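Local structure of cystathionine beta-lyase family protein, YNBB B.subtilis ortholog (3HVY) at residues 106-114 / 263-271; 304-315 / 326-337. The protein is probably a PLP-dependent lyase of the methionine gamma-lyase family, possibly a cystathionine beta-lyase involved in aluminium resistance. All blocks are in the same frame, centred on the assembly; numbering follows the deposited sequence.

Contact 1: 106-114 / 263-271; sequences GAALFGNLR and YVTQATFRV. With EDO (1,2-ethanediol), chain S.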
loop_
_atom_site.group_PDB
_atom_site.type_symbol
_atom_site.label_atom_id
_atom_site.label_comp_id
_atom_site.label_asym_id
_atom_site.label_seq_id
_atom_site.Cartn_x
_atom_site.Cartn_y
_atom_site.Cartn_z
ATOM N N GLY D 106 18.308 -20.406 -3.282
ATOM C CA GLY D 106 19.681 -19.925 -3.432
ATOM C C GLY D 106 20.311 -19.348 -2.173
ATOM O O GLY D 106 21.472 -19.625 -1.891
ATOM N N ALA D 107 19.562 -18.540 -1.425
ATOM C CA ALA D 107 20.066 -17.926 -0.212
ATOM C C ALA D 107 20.371 -19.027 0.836
ATOM O O ALA D 107 21.343 -18.935 1.591
ATOM C CB ALA D 107 19.054 -16.916 0.328
ATOM N N ALA D 108 19.515 -20.049 0.903
ATOM C CA ALA D 108 19.712 -21.162 1.831
ATOM C C ALA D 108 21.004 -21.914 1.484
ATOM O O ALA D 108 21.752 -22.280 2.375
ATOM C CB ALA D 108 18.521 -22.102 1.853
ATOM N N LEU D 109 21.298 -22.072 0.186
ATOM C CA LEU D 109 22.506 -22.729 -0.249
ATOM C C LEU D 109 23.753 -21.872 -0.038
ATOM O O LEU D 109 24.678 -22.300 0.654
ATOM C CB LEU D 109 22.385 -23.173 -1.707
ATOM C CG LEU D 109 21.229 -24.168 -1.983
ATOM C CD1 LEU D 109 20.975 -24.310 -3.514
ATOM C CD2 LEU D 109 21.543 -25.488 -1.283
ATOM N N PHE D 110 23.769 -20.660 -0.600
ATOM C CA PHE D 110 24.911 -19.771 -0.454
ATOM C C PHE D 110 25.267 -19.586 0.998
ATOM O O PHE D 110 26.410 -19.711 1.382
ATOM C CB PHE D 110 24.683 -18.407 -1.095
ATOM C CG PHE D 110 25.095 -18.336 -2.522
ATOM C CD1 PHE D 110 26.425 -18.187 -2.858
ATOM C CD2 PHE D 110 24.151 -18.408 -3.539
ATOM C CE1 PHE D 110 26.840 -18.142 -4.205
ATOM C CE2 PHE D 110 24.569 -18.381 -4.898
ATOM C CZ PHE D 110 25.911 -18.234 -5.210
ATOM N N GLY D 111 24.278 -19.329 1.824
ATOM C CA GLY D 111 24.577 -19.059 3.213
ATOM C C GLY D 111 25.265 -20.168 3.973
ATOM O O GLY D 111 26.047 -19.903 4.915
ATOM N N ASN D 112 25.005 -21.401 3.560
ATOM C CA ASN D 112 25.478 -22.582 4.272
ATOM C C ASN D 112 26.615 -23.322 3.606
ATOM O O ASN D 112 26.918 -24.458 3.944
ATOM C CB ASN D 112 24.263 -23.465 4.593
ATOM C CG ASN D 112 23.420 -22.889 5.740
ATOM O OD1 ASN D 112 23.879 -22.903 6.859
ATOM N ND2 ASN D 112 22.198 -22.325 5.455
ATOM N N LEU D 113 27.281 -22.645 2.678
ATOM C CA LEU D 113 28.400 -23.201 1.930
ATOM C C LEU D 113 29.536 -22.189 1.857
ATOM O O LEU D 113 29.318 -20.981 1.823
ATOM C CB LEU D 113 27.986 -23.584 0.502
ATOM C CG LEU D 113 27.092 -24.829 0.485
ATOM C CD1 LEU D 113 26.287 -24.915 -0.808
ATOM C CD2 LEU D 113 27.872 -26.117 0.797
ATOM N N ARG D 114 30.752 -22.719 1.808
ATOM C CA ARG D 114 31.974 -21.934 1.735
ATOM C C ARG D 114 32.933 -22.552 0.716
ATOM O O ARG D 114 32.764 -23.701 0.272
ATOM C CB ARG D 114 32.665 -21.891 3.109
ATOM C CG ARG D 114 31.810 -21.241 4.227
ATOM C CD ARG D 114 31.582 -19.749 4.052
ATOM N NE ARG D 114 30.994 -19.200 5.283
ATOM C CZ ARG D 114 29.694 -19.082 5.533
ATOM N NH1 ARG D 114 28.807 -19.442 4.641
ATOM N NH2 ARG D 114 29.274 -18.586 6.699
ATOM N N TYR D 263 21.379 -22.648 10.587
ATOM C CA TYR D 263 21.348 -22.621 9.130
ATOM C C TYR D 263 20.443 -21.517 8.569
ATOM O O TYR D 263 20.769 -20.888 7.539
ATOM C CB TYR D 263 20.959 -23.998 8.591
ATOM C CG TYR D 263 21.786 -25.116 9.199
ATOM C CD1 TYR D 263 23.160 -24.977 9.365
ATOM C CD2 TYR D 263 21.203 -26.310 9.597
ATOM C CE1 TYR D 263 23.934 -26.002 9.918
ATOM C CE2 TYR D 263 21.968 -27.364 10.122
ATOM C CZ TYR D 263 23.334 -27.209 10.289
ATOM O OH TYR D 263 24.131 -28.245 10.853
ATOM N N VAL D 264 19.369 -21.194 9.289
ATOM C CA VAL D 264 18.489 -20.113 8.866
ATOM C C VAL D 264 19.260 -18.823 9.036
ATOM O O VAL D 264 19.286 -17.985 8.127
ATOM C CB VAL D 264 17.172 -20.085 9.679
ATOM C CG1 VAL D 264 16.328 -18.861 9.289
ATOM C CG2 VAL D 264 16.395 -21.394 9.425
ATOM N N THR D 265 19.925 -18.656 10.181
ATOM C CA THR D 265 20.683 -17.438 10.406
ATOM C C THR D 265 21.765 -17.212 9.345
ATOM O O THR D 265 21.956 -16.065 8.875
ATOM C CB THR D 265 21.294 -17.431 11.767
ATOM O OG1 THR D 265 20.235 -17.325 12.687
ATOM C CG2 THR D 265 22.259 -16.231 11.978
ATOM N N GLN D 266 22.492 -18.262 8.960
ATOM C CA GLN D 266 23.500 -18.071 7.920
ATOM C C GLN D 266 22.886 -17.601 6.572
ATOM O O GLN D 266 23.503 -16.810 5.802
ATOM C CB GLN D 266 24.349 -19.294 7.726
ATOM C CG GLN D 266 25.382 -19.600 8.840
ATOM C CD GLN D 266 26.308 -18.430 9.165
ATOM O OE1 GLN D 266 27.006 -17.883 8.303
ATOM N NE2 GLN D 266 26.313 -18.048 10.428
ATOM N N ALA D 267 21.735 -18.166 6.242
ATOM C CA ALA D 267 20.991 -17.773 5.061
ATOM C C ALA D 267 20.633 -16.312 5.126
ATOM O O ALA D 267 20.704 -15.619 4.099
ATOM C CB ALA D 267 19.712 -18.637 4.892
ATOM N N THR D 268 20.220 -15.821 6.305
ATOM C CA THR D 268 19.861 -14.405 6.394
ATOM C C THR D 268 21.013 -13.444 6.016
ATOM O O THR D 268 20.758 -12.315 5.573
ATOM C CB THR D 268 19.292 -13.973 7.755
ATOM O OG1 THR D 268 20.337 -14.017 8.724
ATOM C CG2 THR D 268 18.047 -14.851 8.185
ATOM N N PHE D 269 22.248 -13.840 6.255
ATOM C CA PHE D 269 23.424 -12.999 5.944
ATOM C C PHE D 269 23.680 -12.927 4.466
ATOM O O PHE D 269 24.324 -11.963 3.981
ATOM C CB PHE D 269 24.695 -13.468 6.672
ATOM C CG PHE D 269 24.604 -13.411 8.182
ATOM C CD1 PHE D 269 24.012 -12.343 8.827
ATOM C CD2 PHE D 269 25.152 -14.432 8.956
ATOM C CE1 PHE D 269 23.940 -12.295 10.221
ATOM C CE2 PHE D 269 25.077 -14.391 10.340
ATOM C CZ PHE D 269 24.487 -13.318 10.965
ATOM N N ARG D 270 23.224 -13.948 3.735
ATOM C CA ARG D 270 23.232 -13.902 2.264
ATOM C C ARG D 270 22.089 -13.048 1.711
ATOM O O ARG D 270 22.230 -12.355 0.688
ATOM C CB ARG D 270 23.103 -15.296 1.691
ATOM C CG ARG D 270 22.731 -15.344 0.227
ATOM C CD ARG D 270 23.801 -14.753 -0.684
ATOM N NE ARG D 270 23.221 -14.575 -2.025
ATOM C CZ ARG D 270 23.923 -14.619 -3.143
ATOM N NH1 ARG D 270 25.220 -14.835 -3.107
ATOM N NH2 ARG D 270 23.330 -14.455 -4.311
ATOM N N VAL D 271 20.955 -13.095 2.397
ATOM C CA VAL D 271 19.798 -12.333 1.957
ATOM C C VAL D 271 20.032 -10.852 2.116
ATOM O O VAL D 271 19.628 -10.087 1.261
ATOM C CB VAL D 271 18.480 -12.773 2.654
ATOM C CG1 VAL D 271 17.312 -11.856 2.176
ATOM C CG2 VAL D 271 18.182 -14.253 2.329
HETATM C C1 EDO S . 28.167 -15.604 -1.513
HETATM O O1 EDO S . 27.120 -15.531 -0.544
HETATM C C2 EDO S . 28.847 -14.271 -1.518
HETATM O O2 EDO S . 28.312 -13.419 -2.551
#
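Arg270 lays its guanidinium flat on the ring of Phe110, and this cation-pi stack has Arg270 CZ 4.0 Å from the centroid of the Phe110 ring. CG of Arg270 is anti to its backbone N (chi1 164°) and the chain bends at chi2, which carries the group past Ala107 and over the ring. Its NH1 gives a weak bond to a 1,2-ethanediol, probably from the crystallisation liquor, while NH2 bonds Thr272 O of the second subunit.

Two hydrogen bonds join the segments. Asn112 ND2 donates almost straight (172°) to Tyr263 O at 2.9 Å, and its amide stands nearly upright to the Tyr263 ring; Tyr263 O takes Ala267 N on the opposite face of its plane. A second bond from Asn112 ND2, to Ala108 O at 3.1 Å, fixes the amide's rotation. Arg114 NH2 reaches Gln266 OE1 at 2.9 Å, meeting it from above the amide plane, and Arg114 NH1 holds Gly111 O at 2.8 Å.

Apolar packing fills the crossing, where the axes of helices 106-111 and 263-271 come within 7.4 Å and cross at 104°. Gly111 sits against Ala267, and Ala107 CB presses on Val271 CG2 at a tight 3.4 Å.

Small residues thus bring the backbones close, while the charged ends of Arg114 and Arg270 also bind the second subunit, through Glu147 and Thr272, tying this helix crossing to the subunit interface.

Contact 2: 304-315 / 326-337; sequences AVKGAVFCARIM and YNDKRTDIIQAI. With EDO (1,2-ethanediol), chain Y.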
loop_
_atom_site.group_PDB
_atom_site.type_symbol
_atom_site.label_atom_id
_atom_site.label_comp_id
_atom_site.label_asym_id
_atom_site.label_seq_id
_atom_site.Cartn_x
_atom_site.Cartn_y
_atom_site.Cartn_z
ATOM N N ALA D 304 -6.280 -26.948 -4.902
ATOM C CA ALA D 304 -5.371 -27.165 -6.050
ATOM C C ALA D 304 -5.071 -28.663 -6.192
ATOM O O ALA D 304 -5.055 -29.184 -7.292
ATOM C CB ALA D 304 -4.115 -26.341 -5.881
ATOM N N VAL D 305 -4.898 -29.364 -5.074
ATOM C CA VAL D 305 -4.733 -30.800 -5.086
ATOM C C VAL D 305 -5.939 -31.471 -5.738
ATOM O O VAL D 305 -5.768 -32.309 -6.622
ATOM C CB VAL D 305 -4.434 -31.404 -3.705
ATOM C CG1 VAL D 305 -4.305 -32.953 -3.794
ATOM C CG2 VAL D 305 -3.126 -30.816 -3.055
ATOM N N LYS D 306 -7.155 -31.117 -5.322
ATOM C CA LYS D 306 -8.358 -31.659 -5.923
ATOM C C LYS D 306 -8.405 -31.399 -7.398
ATOM O O LYS D 306 -8.805 -32.259 -8.125
ATOM C CB LYS D 306 -9.587 -31.121 -5.220
ATOM C CG LYS D 306 -9.742 -31.691 -3.806
ATOM C CD LYS D 306 -11.047 -31.143 -3.129
ATOM C CE LYS D 306 -11.179 -31.669 -1.687
ATOM N NZ LYS D 306 -12.464 -31.368 -0.986
ATOM N N GLY D 307 -7.985 -30.217 -7.846
ATOM C CA GLY D 307 -7.927 -29.916 -9.263
ATOM C C GLY D 307 -6.961 -30.807 -9.984
ATOM O O GLY D 307 -7.254 -31.291 -11.054
ATOM N N ALA D 308 -5.821 -31.078 -9.370
ATOM C CA ALA D 308 -4.817 -31.938 -9.987
ATOM C C ALA D 308 -5.348 -33.410 -10.176
ATOM O O ALA D 308 -5.239 -34.016 -11.242
ATOM C CB ALA D 308 -3.527 -31.935 -9.100
ATOM N N VAL D 309 -5.958 -33.931 -9.121
ATOM C CA VAL D 309 -6.508 -35.288 -9.059
ATOM C C VAL D 309 -7.662 -35.463 -10.009
ATOM O O VAL D 309 -7.754 -36.471 -10.678
ATOM C CB VAL D 309 -6.882 -35.639 -7.568
ATOM C CG1 VAL D 309 -7.743 -36.916 -7.475
ATOM C CG2 VAL D 309 -5.588 -35.757 -6.663
ATOM N N PHE D 310 -8.573 -34.485 -10.053
ATOM C CA PHE D 310 -9.671 -34.497 -11.029
ATOM C C PHE D 310 -9.102 -34.407 -12.456
ATOM O O PHE D 310 -9.503 -35.137 -13.365
ATOM C CB PHE D 310 -10.607 -33.313 -10.783
ATOM C CG PHE D 310 -11.642 -33.110 -11.868
ATOM C CD1 PHE D 310 -12.731 -33.958 -11.979
ATOM C CD2 PHE D 310 -11.491 -32.117 -12.820
ATOM C CE1 PHE D 310 -13.671 -33.773 -12.986
ATOM C CE2 PHE D 310 -12.387 -31.955 -13.851
ATOM C CZ PHE D 310 -13.492 -32.778 -13.935
ATOM N N CYS D 311 -8.138 -33.535 -12.663
ATOM C CA CYS D 311 -7.506 -33.468 -13.994
ATOM C C CYS D 311 -6.909 -34.839 -14.418
ATOM O O CYS D 311 -7.111 -35.309 -15.545
ATOM C CB CYS D 311 -6.425 -32.390 -13.983
ATOM S SG CYS D 311 -5.536 -32.240 -15.555
ATOM N N ALA D 312 -6.102 -35.438 -13.539
ATOM C CA ALA D 312 -5.545 -36.771 -13.717
ATOM C C ALA D 312 -6.608 -37.784 -14.187
ATOM O O ALA D 312 -6.380 -38.519 -15.129
ATOM C CB ALA D 312 -4.890 -37.283 -12.354
ATOM N N ARG D 313 -7.737 -37.861 -13.473
ATOM C CA ARG D 313 -8.760 -38.838 -13.828
ATOM C C ARG D 313 -9.455 -38.518 -15.130
ATOM O O ARG D 313 -9.562 -39.398 -15.986
ATOM C CB ARG D 313 -9.807 -39.051 -12.748
ATOM C CG ARG D 313 -10.751 -40.195 -13.062
ATOM C CD ARG D 313 -10.007 -41.476 -13.420
ATOM N NE ARG D 313 -10.889 -42.669 -13.353
ATOM C CZ ARG D 313 -10.538 -43.918 -13.670
ATOM N NH1 ARG D 313 -9.302 -44.228 -14.117
ATOM N NH2 ARG D 313 -11.461 -44.869 -13.614
ATOM N N ILE D 314 -9.896 -37.268 -15.314
ATOM C CA ILE D 314 -10.613 -36.950 -16.534
ATOM C C ILE D 314 -9.725 -37.069 -17.789
ATOM O O ILE D 314 -10.175 -37.566 -18.807
ATOM C CB ILE D 314 -11.365 -35.610 -16.471
ATOM C CG1 ILE D 314 -12.494 -35.607 -17.527
ATOM C CG2 ILE D 314 -10.405 -34.381 -16.623
ATOM C CD1 ILE D 314 -13.378 -34.277 -17.510
HETATM N N MSE D 315 -8.463 -36.679 -17.725
HETATM C CA MSE D 315 -7.624 -36.780 -18.920
HETATM C C MSE D 315 -7.370 -38.274 -19.204
HETATM O O MSE D 315 -7.268 -38.707 -20.344
HETATM C CB MSE D 315 -6.323 -35.996 -18.743
HETATM C CG MSE D 315 -6.518 -34.490 -18.507
HETATM SE SE MSE D 315 -7.529 -33.671 -19.922
HETATM C CE MSE D 315 -6.180 -33.704 -21.324
ATOM N N TYR D 326 -4.673 -40.534 -10.566
ATOM C CA TYR D 326 -5.662 -39.941 -9.695
ATOM C C TYR D 326 -5.667 -40.464 -8.286
ATOM O O TYR D 326 -5.963 -39.735 -7.362
ATOM C CB TYR D 326 -7.052 -40.107 -10.317
ATOM C CG TYR D 326 -7.707 -41.442 -10.199
ATOM C CD1 TYR D 326 -7.227 -42.539 -10.908
ATOM C CD2 TYR D 326 -8.856 -41.612 -9.431
ATOM C CE1 TYR D 326 -7.834 -43.743 -10.857
ATOM C CE2 TYR D 326 -9.507 -42.845 -9.394
ATOM C CZ TYR D 326 -8.991 -43.898 -10.105
ATOM O OH TYR D 326 -9.582 -45.120 -10.106
ATOM N N ASN D 327 -5.314 -41.730 -8.131
ATOM C CA ASN D 327 -5.294 -42.351 -6.840
ATOM C C ASN D 327 -3.929 -42.531 -6.263
ATOM O O ASN D 327 -3.820 -43.216 -5.279
ATOM C CB ASN D 327 -6.103 -43.639 -6.813
ATOM C CG ASN D 327 -5.466 -44.742 -7.615
ATOM O OD1 ASN D 327 -4.562 -44.503 -8.405
ATOM N ND2 ASN D 327 -5.938 -45.949 -7.427
ATOM N N ASP D 328 -2.892 -41.942 -6.881
ATOM C CA ASP D 328 -1.587 -41.794 -6.242
ATOM C C ASP D 328 -1.691 -40.632 -5.293
ATOM O O ASP D 328 -1.980 -39.512 -5.717
ATOM C CB ASP D 328 -0.490 -41.423 -7.251
ATOM C CG ASP D 328 -0.116 -42.572 -8.154
ATOM O OD1 ASP D 328 -0.148 -43.731 -7.693
ATOM O OD2 ASP D 328 0.253 -42.316 -9.308
ATOM N N LYS D 329 -1.484 -40.881 -4.015
ATOM C CA LYS D 329 -1.601 -39.822 -3.013
ATOM C C LYS D 329 -0.466 -38.784 -3.220
ATOM O O LYS D 329 0.691 -39.107 -3.423
ATOM C CB LYS D 329 -1.638 -40.375 -1.578
ATOM C CG LYS D 329 -2.862 -41.355 -1.294
ATOM C CD LYS D 329 -4.252 -40.720 -1.561
ATOM C CE LYS D 329 -5.431 -41.563 -1.031
ATOM N NZ LYS D 329 -5.792 -42.724 -1.872
ATOM N N ARG D 330 -0.874 -37.524 -3.241
ATOM C CA ARG D 330 -0.019 -36.431 -3.623
ATOM C C ARG D 330 0.897 -35.870 -2.543
ATOM O O ARG D 330 0.646 -35.981 -1.331
ATOM C CB ARG D 330 -0.905 -35.307 -4.179
ATOM C CG ARG D 330 -1.890 -35.743 -5.274
ATOM C CD ARG D 330 -1.198 -36.483 -6.332
ATOM N NE ARG D 330 -2.039 -37.102 -7.384
ATOM C CZ ARG D 330 -2.336 -36.499 -8.533
ATOM N NH1 ARG D 330 -1.970 -35.260 -8.747
ATOM N NH2 ARG D 330 -3.021 -37.130 -9.467
ATOM N N THR D 331 1.985 -35.294 -3.032
ATOM C CA THR D 331 2.898 -34.577 -2.191
ATOM C C THR D 331 3.064 -33.138 -2.607
ATOM O O THR D 331 3.571 -32.309 -1.804
ATOM C CB THR D 331 4.266 -35.288 -2.142
ATOM O OG1 THR D 331 4.965 -34.831 -0.995
ATOM C CG2 THR D 331 5.108 -35.021 -3.386
ATOM N N ASP D 332 2.703 -32.826 -3.872
ATOM C CA ASP D 332 2.668 -31.464 -4.357
ATOM C C ASP D 332 1.397 -31.233 -5.199
ATOM O O ASP D 332 0.559 -32.116 -5.298
ATOM C CB ASP D 332 3.952 -31.097 -5.087
ATOM C CG ASP D 332 4.121 -31.849 -6.363
ATOM O OD1 ASP D 332 3.091 -32.257 -6.911
ATOM O OD2 ASP D 332 5.259 -32.019 -6.836
ATOM N N ILE D 333 1.248 -30.033 -5.735
ATOM C CA ILE D 333 0.045 -29.643 -6.494
ATOM C C ILE D 333 0.159 -29.826 -8.017
ATOM O O ILE D 333 -0.736 -29.441 -8.764
ATOM C CB ILE D 333 -0.402 -28.176 -6.209
ATOM C CG1 ILE D 333 0.676 -27.166 -6.576
ATOM C CG2 ILE D 333 -0.832 -27.973 -4.724
ATOM C CD1 ILE D 333 0.173 -25.716 -6.689
ATOM N N ILE D 334 1.222 -30.451 -8.467
ATOM C CA ILE D 334 1.477 -30.552 -9.895
ATOM C C ILE D 334 0.840 -31.796 -10.525
ATOM O O ILE D 334 0.833 -32.858 -9.905
ATOM C CB ILE D 334 2.974 -30.652 -10.190
ATOM C CG1 ILE D 334 3.756 -29.518 -9.507
ATOM C CG2 ILE D 334 3.230 -30.683 -11.721
ATOM C CD1 ILE D 334 3.226 -28.173 -9.825
ATOM N N GLN D 335 0.333 -31.643 -11.770
ATOM C CA GLN D 335 -0.222 -32.732 -12.533
ATOM C C GLN D 335 0.392 -32.672 -13.905
ATOM O O GLN D 335 0.334 -31.629 -14.546
ATOM C CB GLN D 335 -1.727 -32.596 -12.734
ATOM C CG GLN D 335 -2.373 -33.803 -13.424
ATOM C CD GLN D 335 -2.087 -35.109 -12.690
ATOM O OE1 GLN D 335 -2.326 -35.197 -11.498
ATOM N NE2 GLN D 335 -1.601 -36.134 -13.412
ATOM N N ALA D 336 0.915 -33.804 -14.363
ATOM C CA ALA D 336 1.499 -33.956 -15.712
ATOM C C ALA D 336 0.564 -34.786 -16.602
ATOM O O ALA D 336 -0.115 -35.697 -16.121
ATOM C CB ALA D 336 2.933 -34.592 -15.634
ATOM N N ILE D 337 0.525 -34.451 -17.889
ATOM C CA ILE D 337 -0.330 -35.108 -18.851
ATOM C C ILE D 337 0.544 -35.353 -20.115
ATOM O O ILE D 337 1.122 -34.404 -20.636
ATOM C CB ILE D 337 -1.510 -34.205 -19.267
ATOM C CG1 ILE D 337 -2.271 -33.624 -18.041
ATOM C CG2 ILE D 337 -2.450 -34.959 -20.269
ATOM C CD1 ILE D 337 -3.251 -32.505 -18.412
HETATM C C1 EDO Y . -14.657 -28.135 -3.124
HETATM O O1 EDO Y . -14.207 -26.930 -3.721
HETATM C C2 EDO Y . -13.462 -28.916 -2.636
HETATM O O2 EDO Y . -13.108 -28.637 -1.272
HETATM O O HOH W 1 -3.126 -28.300 -8.989
HETATM O O HOH W 2 -5.529 -40.868 -13.341
#
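Helix 304-315 packs along strand 334-337, next to the outermost strand 321-323 in the antiparallel sheet of this PLP-dependent aminotransferase-like (fold type I) protein, their axes 7.8 Å apart and only 16° from parallel. Ala304, Ala308, Cys311, Ala312 and Met315 form the helix face turned to the strand and the loop before it. At one end, Ile333 CG2 fits between Ala304 CB, 3.8 Å away, and Val305 CG2. At the other, Ile337 CD1 lodges between Cys311 SG, 3.7 Å away, and CG of selenomethionine Met315.

Between these ends Ala308 and Ala312, with Val309 as the raised side, make a shallow trough that takes the Arg330 guanidinium. Val309 CG2 covers one of its faces, Ala312 CB meets its edge near NH2, and Ala308 CB approaches NH1 obliquely. Both terminal nitrogens of Arg330 grip Gln335 OE1, NH1 at 2.8 Å, and NE bonds Asp328 O, so the group's rotation is fixed.

Tyr326 leans on Arg313 farther along. Arg313, its CG anti to the backbone N and its chain bent at chi2, runs alongside the Tyr326 ring. Arg313 CD sits over the ring face, 3.9 Å from the Tyr326 centroid, and the guanidinium stacks off-centre at 19°, its NE also paired with Asp30. Near Ile333, one water donates to both Ala304 O and Ile333 O, each at 2.7 Å.

In the fold
Contact 1 and contact 2 lie on opposite sides of the chain's centre, their centres 34 Å apart and their nearest atoms about 18 Å apart, so neither touches the other. Contact 1 belongs to the layer around the seven-stranded mixed sheet, whose strand 255-259 lies against its alanines; contact 2 joins helix 287-317 to the antiparallel sheet. They are in series: helix 261-271 of contact 1 is followed by helix 287-317 of contact 2. Lys244, modified by PLP, falls in the span between the two segments of contact 1. Contact 1 meets a second subunit, whereas the segments of contact 2 touch no other protein chain of the assembly.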